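Local coordinates for periplasmic binding protein (Mycobacterium smegmatis, PDB 4MDY) that probably serves an ABC transporter as its extracytoplasmic solute-binding lipoprotein, perhaps capturing an iron complex for uptake, at residues 132-140 / 151-159. Residues are numbered along the deposited sequence; the frame is centred on the assembly and turned at random.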
ATOM      1  N   GLU A 132      -6.491   4.054  -4.513  1.00 18.47           N
ATOM      2  CA  GLU A 132      -6.478   3.929  -5.974  1.00 19.54           C
ATOM      3  C   GLU A 132      -5.256   3.104  -6.392  1.00 18.54           C
ATOM      4  O   GLU A 132      -4.292   2.992  -5.624  1.00 18.52           O
ATOM      5  CB  GLU A 132      -6.442   5.308  -6.642  1.00 20.06           C
ATOM      6  CG  GLU A 132      -5.115   6.050  -6.513  1.00 22.41           C
ATOM      7  CD  GLU A 132      -5.063   7.355  -7.282  1.00 23.04           C
ATOM      8  OE1 GLU A 132      -6.001   7.675  -8.044  1.00 28.55           O
ATOM      9  OE2 GLU A 132      -4.056   8.065  -7.124  1.00 26.61           O
ATOM     10  N   PRO A 133      -5.280   2.520  -7.604  1.00 18.55           N
ATOM     11  CA  PRO A 133      -4.140   1.715  -8.053  1.00 17.67           C
ATOM     12  C   PRO A 133      -2.777   2.377  -7.780  1.00 16.89           C
ATOM     13  O   PRO A 133      -2.575   3.546  -8.111  1.00 17.30           O
ATOM     14  CB  PRO A 133      -4.399   1.561  -9.558  1.00 17.87           C
ATOM     15  CG  PRO A 133      -5.882   1.561  -9.660  1.00 18.29           C
ATOM     16  CD  PRO A 133      -6.373   2.512  -8.592  1.00 17.78           C
ATOM     17  N   TRP A 134      -1.862   1.632  -7.164  1.00 17.00           N
ATOM     18  CA  TRP A 134      -0.555   2.184  -6.775  1.00 16.11           C
ATOM     19  C   TRP A 134       0.183   2.833  -7.940  1.00 15.64           C
ATOM     20  O   TRP A 134       0.838   3.845  -7.771  1.00 13.60           O
ATOM     21  CB  TRP A 134       0.331   1.130  -6.073  1.00 16.19           C
ATOM     22  CG  TRP A 134       1.003   0.130  -6.957  1.00 16.28           C
ATOM     23  CD1 TRP A 134       0.463  -1.028  -7.446  1.00 16.56           C
ATOM     24  CD2 TRP A 134       2.341   0.190  -7.459  1.00 16.51           C
ATOM     25  NE1 TRP A 134       1.383  -1.691  -8.222  1.00 18.58           N
ATOM     26  CE2 TRP A 134       2.544  -0.969  -8.249  1.00 16.81           C
ATOM     27  CE3 TRP A 134       3.388   1.107  -7.324  1.00 17.57           C
ATOM     28  CZ2 TRP A 134       3.753  -1.231  -8.901  1.00 18.46           C
ATOM     29  CZ3 TRP A 134       4.591   0.843  -7.963  1.00 20.13           C
ATOM     30  CH2 TRP A 134       4.761  -0.322  -8.747  1.00 20.08           C
ATOM     31  N   LYS A 135       0.061   2.269  -9.135  1.00 15.80           N
ATOM     32  CA  LYS A 135       0.748   2.850 -10.278  1.00 16.54           C
ATOM     33  C   LYS A 135       0.171   4.224 -10.669  1.00 15.96           C
ATOM     34  O   LYS A 135       0.915   5.114 -11.081  1.00 19.53           O
ATOM     35  CB  LYS A 135       0.728   1.885 -11.464  1.00 17.52           C
ATOM     36  CG  LYS A 135       1.546   0.622 -11.220  1.00 18.60           C
ATOM     37  CD  LYS A 135       1.478  -0.313 -12.419  1.00 21.09           C
ATOM     38  CE  LYS A 135       2.256  -1.591 -12.154  1.00 23.24           C
ATOM     39  NZ  LYS A 135       2.184  -2.541 -13.297  1.00 24.59           N
ATOM     40  N   ASP A 136      -1.143   4.392 -10.539  1.00 16.01           N
ATOM     41  CA  ASP A 136      -1.777   5.669 -10.867  1.00 18.03           C
ATOM     42  C   ASP A 136      -1.289   6.736  -9.892  1.00 16.07           C
ATOM     43  O   ASP A 136      -0.940   7.850 -10.278  1.00 17.49           O
ATOM     44  CB  ASP A 136      -3.297   5.574 -10.770  1.00 20.83           C
ATOM     45  CG  ASP A 136      -3.903   4.678 -11.819  1.00 24.51           C
ATOM     46  OD1 ASP A 136      -3.198   4.280 -12.776  1.00 31.57           O
ATOM     47  OD2 ASP A 136      -5.106   4.373 -11.674  1.00 24.93           O
ATOM     48  N   GLN A 137      -1.261   6.378  -8.620  1.00 16.41           N
ATOM     49  CA  GLN A 137      -0.753   7.284  -7.598  1.00 15.10           C
ATOM     50  C   GLN A 137       0.722   7.642  -7.817  1.00 14.19           C
ATOM     51  O   GLN A 137       1.105   8.808  -7.716  1.00 15.64           O
ATOM     52  CB  GLN A 137      -0.963   6.670  -6.216  1.00 15.01           C
ATOM     53  CG  GLN A 137      -0.252   7.406  -5.106  1.00 15.89           C
ATOM     54  CD  GLN A 137      -0.683   6.909  -3.744  1.00 17.30           C
ATOM     55  OE1 GLN A 137      -1.876   6.833  -3.452  1.00 17.53           O
ATOM     56  NE2 GLN A 137       0.285   6.556  -2.906  1.00 16.53           N
ATOM     57  N   ALA A 138       1.555   6.643  -8.099  1.00 13.61           N
ATOM     58  CA  ALA A 138       2.975   6.885  -8.324  1.00 14.19           C
ATOM     59  C   ALA A 138       3.173   7.783  -9.535  1.00 15.06           C
ATOM     60  O   ALA A 138       3.936   8.739  -9.488  1.00 12.86           O
ATOM     61  CB  ALA A 138       3.715   5.571  -8.523  1.00 15.73           C
ATOM     62  N   THR A 139       2.464   7.482 -10.619  1.00 14.64           N
ATOM     63  CA  THR A 139       2.621   8.250 -11.846  1.00 16.20           C
ATOM     64  C   THR A 139       2.287   9.740 -11.689  1.00 14.32           C
ATOM     65  O   THR A 139       3.068  10.588 -12.109  1.00 17.07           O
ATOM     66  CB  THR A 139       1.807   7.637 -13.000  1.00 18.62           C
ATOM     67  OG1 THR A 139       2.257   6.292 -13.213  1.00 21.16           O
ATOM     68  CG2 THR A 139       2.011   8.428 -14.283  1.00 19.69           C
ATOM     69  N   ILE A 140       1.145  10.065 -11.094  1.00 14.26           N
ATOM     70  CA  ILE A 140       0.777  11.472 -10.953  1.00 15.65           C
ATOM     71  C   ILE A 140       1.740  12.204 -10.007  1.00 16.13           C
ATOM     72  O   ILE A 140       2.077  13.346 -10.257  1.00 15.26           O
ATOM     73  CB  ILE A 140      -0.692  11.670 -10.530  1.00 17.12           C
ATOM     74  CG1 ILE A 140      -1.130  13.112 -10.794  1.00 18.41           C
ATOM     75  CG2 ILE A 140      -0.910  11.302  -9.069  1.00 18.02           C
ATOM     76  CD1 ILE A 140      -2.613  13.342 -10.600  1.00 19.43           C
HETATM   77  N   MSE A 151      10.280   7.758 -11.887  1.00 14.63           N
HETATM   78  CA  MSE A 151       9.109   7.063 -11.342  1.00 16.13           C
HETATM   79  C   MSE A 151       8.705   5.958 -12.281  1.00 14.90           C
HETATM   80  O   MSE A 151       8.357   4.856 -11.852  1.00 14.27           O
HETATM   81  CB  MSE A 151       7.944   8.022 -11.109  1.00 17.17           C
HETATM   82  CG  MSE A 151       6.807   7.376 -10.321  1.00 18.10           C
HETATM   83 SE   MSE A 151       7.336   7.020  -8.449  1.00 23.18          SE
HETATM   84  CE  MSE A 151       7.107   8.892  -7.873  1.00 20.74           C
ATOM     85  N   THR A 152       8.759   6.238 -13.573  1.00 14.52           N
ATOM     86  CA  THR A 152       8.465   5.203 -14.563  1.00 15.10           C
ATOM     87  C   THR A 152       9.421   4.031 -14.394  1.00 13.33           C
ATOM     88  O   THR A 152       8.996   2.876 -14.379  1.00 16.70           O
ATOM     89  CB  THR A 152       8.578   5.774 -15.974  1.00 16.71           C
ATOM     90  OG1 THR A 152       7.597   6.805 -16.117  1.00 20.14           O
ATOM     91  CG2 THR A 152       8.336   4.699 -17.031  1.00 20.51           C
ATOM     92  N   GLU A 153      10.707   4.338 -14.283  1.00 15.11           N
ATOM     93  CA  GLU A 153      11.725   3.326 -13.998  1.00 18.54           C
ATOM     94  C   GLU A 153      11.416   2.513 -12.733  1.00 18.04           C
ATOM     95  O   GLU A 153      11.550   1.291 -12.742  1.00 17.84           O
ATOM     96  CB  GLU A 153      13.103   3.983 -13.860  1.00 21.14           C
ATOM     97  CG  GLU A 153      14.217   3.012 -13.509  1.00 24.41           C
ATOM     98  CD  GLU A 153      14.408   1.946 -14.568  1.00 30.81           C
ATOM     99  OE1 GLU A 153      14.100   2.207 -15.762  1.00 36.85           O
ATOM    100  OE2 GLU A 153      14.860   0.844 -14.201  1.00 39.87           O
ATOM    101  N   LEU A 154      11.003   3.193 -11.661  1.00 17.69           N
ATOM    102  CA  LEU A 154      10.680   2.527 -10.394  1.00 18.84           C
ATOM    103  C   LEU A 154       9.500   1.557 -10.545  1.00 19.08           C
ATOM    104  O   LEU A 154       9.530   0.446 -10.016  1.00 18.30           O
ATOM    105  CB  LEU A 154      10.372   3.558  -9.300  1.00 19.23           C
ATOM    106  CG  LEU A 154      11.577   4.243  -8.655  1.00 19.06           C
ATOM    107  CD1 LEU A 154      11.195   5.631  -8.162  1.00 17.77           C
ATOM    108  CD2 LEU A 154      12.145   3.400  -7.515  1.00 18.85           C
ATOM    109  N   ILE A 155       8.473   1.972 -11.279  1.00 18.14           N
ATOM    110  CA  ILE A 155       7.333   1.097 -11.564  1.00 19.91           C
ATOM    111  C   ILE A 155       7.788  -0.143 -12.357  1.00 20.03           C
ATOM    112  O   ILE A 155       7.419  -1.276 -12.023  1.00 20.91           O
ATOM    113  CB  ILE A 155       6.216   1.858 -12.314  1.00 20.64           C
ATOM    114  CG1 ILE A 155       5.598   2.929 -11.399  1.00 20.89           C
ATOM    115  CG2 ILE A 155       5.131   0.897 -12.794  1.00 20.85           C
ATOM    116  CD1 ILE A 155       4.710   3.943 -12.107  1.00 22.48           C
ATOM    117  N   LYS A 156       8.594   0.079 -13.394  1.00 19.05           N
ATOM    118  CA  LYS A 156       9.205  -1.010 -14.172  1.00 20.43           C
ATOM    119  C   LYS A 156       9.988  -1.974 -13.290  1.00 19.54           C
ATOM    120  O   LYS A 156       9.897  -3.190 -13.451  1.00 21.47           O
ATOM    121  CB  LYS A 156      10.179  -0.459 -15.215  1.00 23.13           C
ATOM    122  CG  LYS A 156       9.547   0.035 -16.500  1.00 29.32           C
ATOM    123  CD  LYS A 156      10.590   0.681 -17.404  1.00 32.23           C
ATOM    124  CE  LYS A 156       9.940   1.380 -18.592  1.00 33.66           C
ATOM    125  NZ  LYS A 156      10.936   1.991 -19.512  1.00 36.08           N
ATOM    126  N   SER A 157      10.779  -1.409 -12.385  1.00 19.44           N
ATOM    127  CA  SER A 157      11.640  -2.184 -11.487  1.00 19.58           C
ATOM    128  C   SER A 157      10.833  -3.136 -10.595  1.00 18.69           C
ATOM    129  O   SER A 157      11.218  -4.286 -10.404  1.00 18.48           O
ATOM    130  CB  SER A 157      12.473  -1.235 -10.622  1.00 22.52           C
ATOM    131  OG  SER A 157      13.384  -1.955  -9.824  1.00 24.86           O
ATOM    132  N   VAL A 158       9.722  -2.644 -10.053  1.00 18.27           N
ATOM    133  CA  VAL A 158       8.823  -3.460  -9.236  1.00 20.27           C
ATOM    134  C   VAL A 158       8.214  -4.599 -10.046  1.00 20.28           C
ATOM    135  O   VAL A 158       8.238  -5.746  -9.609  1.00 19.02           O
ATOM    136  CB  VAL A 158       7.701  -2.607  -8.609  1.00 20.93           C
ATOM    137  CG1 VAL A 158       6.594  -3.484  -8.026  1.00 21.97           C
ATOM    138  CG2 VAL A 158       8.278  -1.686  -7.543  1.00 22.07           C
ATOM    139  N   ASP A 159       7.675  -4.278 -11.224  1.00 20.53           N
ATOM    140  CA  ASP A 159       7.109  -5.298 -12.109  1.00 22.01           C
ATOM    141  C   ASP A 159       8.143  -6.386 -12.406  1.00 22.62           C
ATOM    142  O   ASP A 159       7.840  -7.586 -12.329  1.00 22.26           O
ATOM    143  CB  ASP A 159       6.620  -4.672 -13.424  1.00 24.68           C
ATOM    144  CG  ASP A 159       5.331  -3.874 -13.260  1.00 28.87           C
ATOM    145  OD1 ASP A 159       4.631  -4.047 -12.236  1.00 30.51           O
ATOM    146  OD2 ASP A 159       5.010  -3.069 -14.165  1.00 30.61           O
TER
HETATM  147  O   HOH W   1       5.584   7.057 -13.811  1.00 35.02           O
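Ile155 enters helix 134-144 as a knob into the hole made by Trp134, Lys135, Ala138 and Thr139. With CG1 beside its own backbone N (chi1 -67°), its two branches part: CD1 runs in to Thr139 OG1 (3.6 Å) and Ala138 CB, while CG2 meets the methylenes of Lys135, 3.9 Å from CE. At the rim of the hole, CZ3 of Trp134 touches Ile155 CG1 at 4.1 Å, and CH2 comes obliquely against Val158 CG1 at 3.7 Å; beyond the contact, the ring of Tyr279 meets this indole edge-to-face. CG of Lys135 rests on one indole face, toward its rim, and the chain, extended beyond CG, runs past the ring to bring NZ to the carboxylate of Asp159. This salt bridge is bidentate: NZ of Lys135 lies 3.1 Å from OD1 and 3.0 Å from OD2 of Asp159, using the syn lone pair of each. Asp159 OD1 also accepts a hydrogen bond from Gln203 NE2. Toward the turn, the bent selenomethionine Met151 puts SE 3.9 Å from Ala138 CB, and a water donates to Thr152 OG1 and weakly to Thr139 OG1. The axes of the two short helical segments approach to 9.7 Å, their N-to-C directions 156° apart, forming an antiparallel helical hairpin whose second member, helix 148-168, is the long helix joining the two lobes, characteristic of this class of solute-binding proteins.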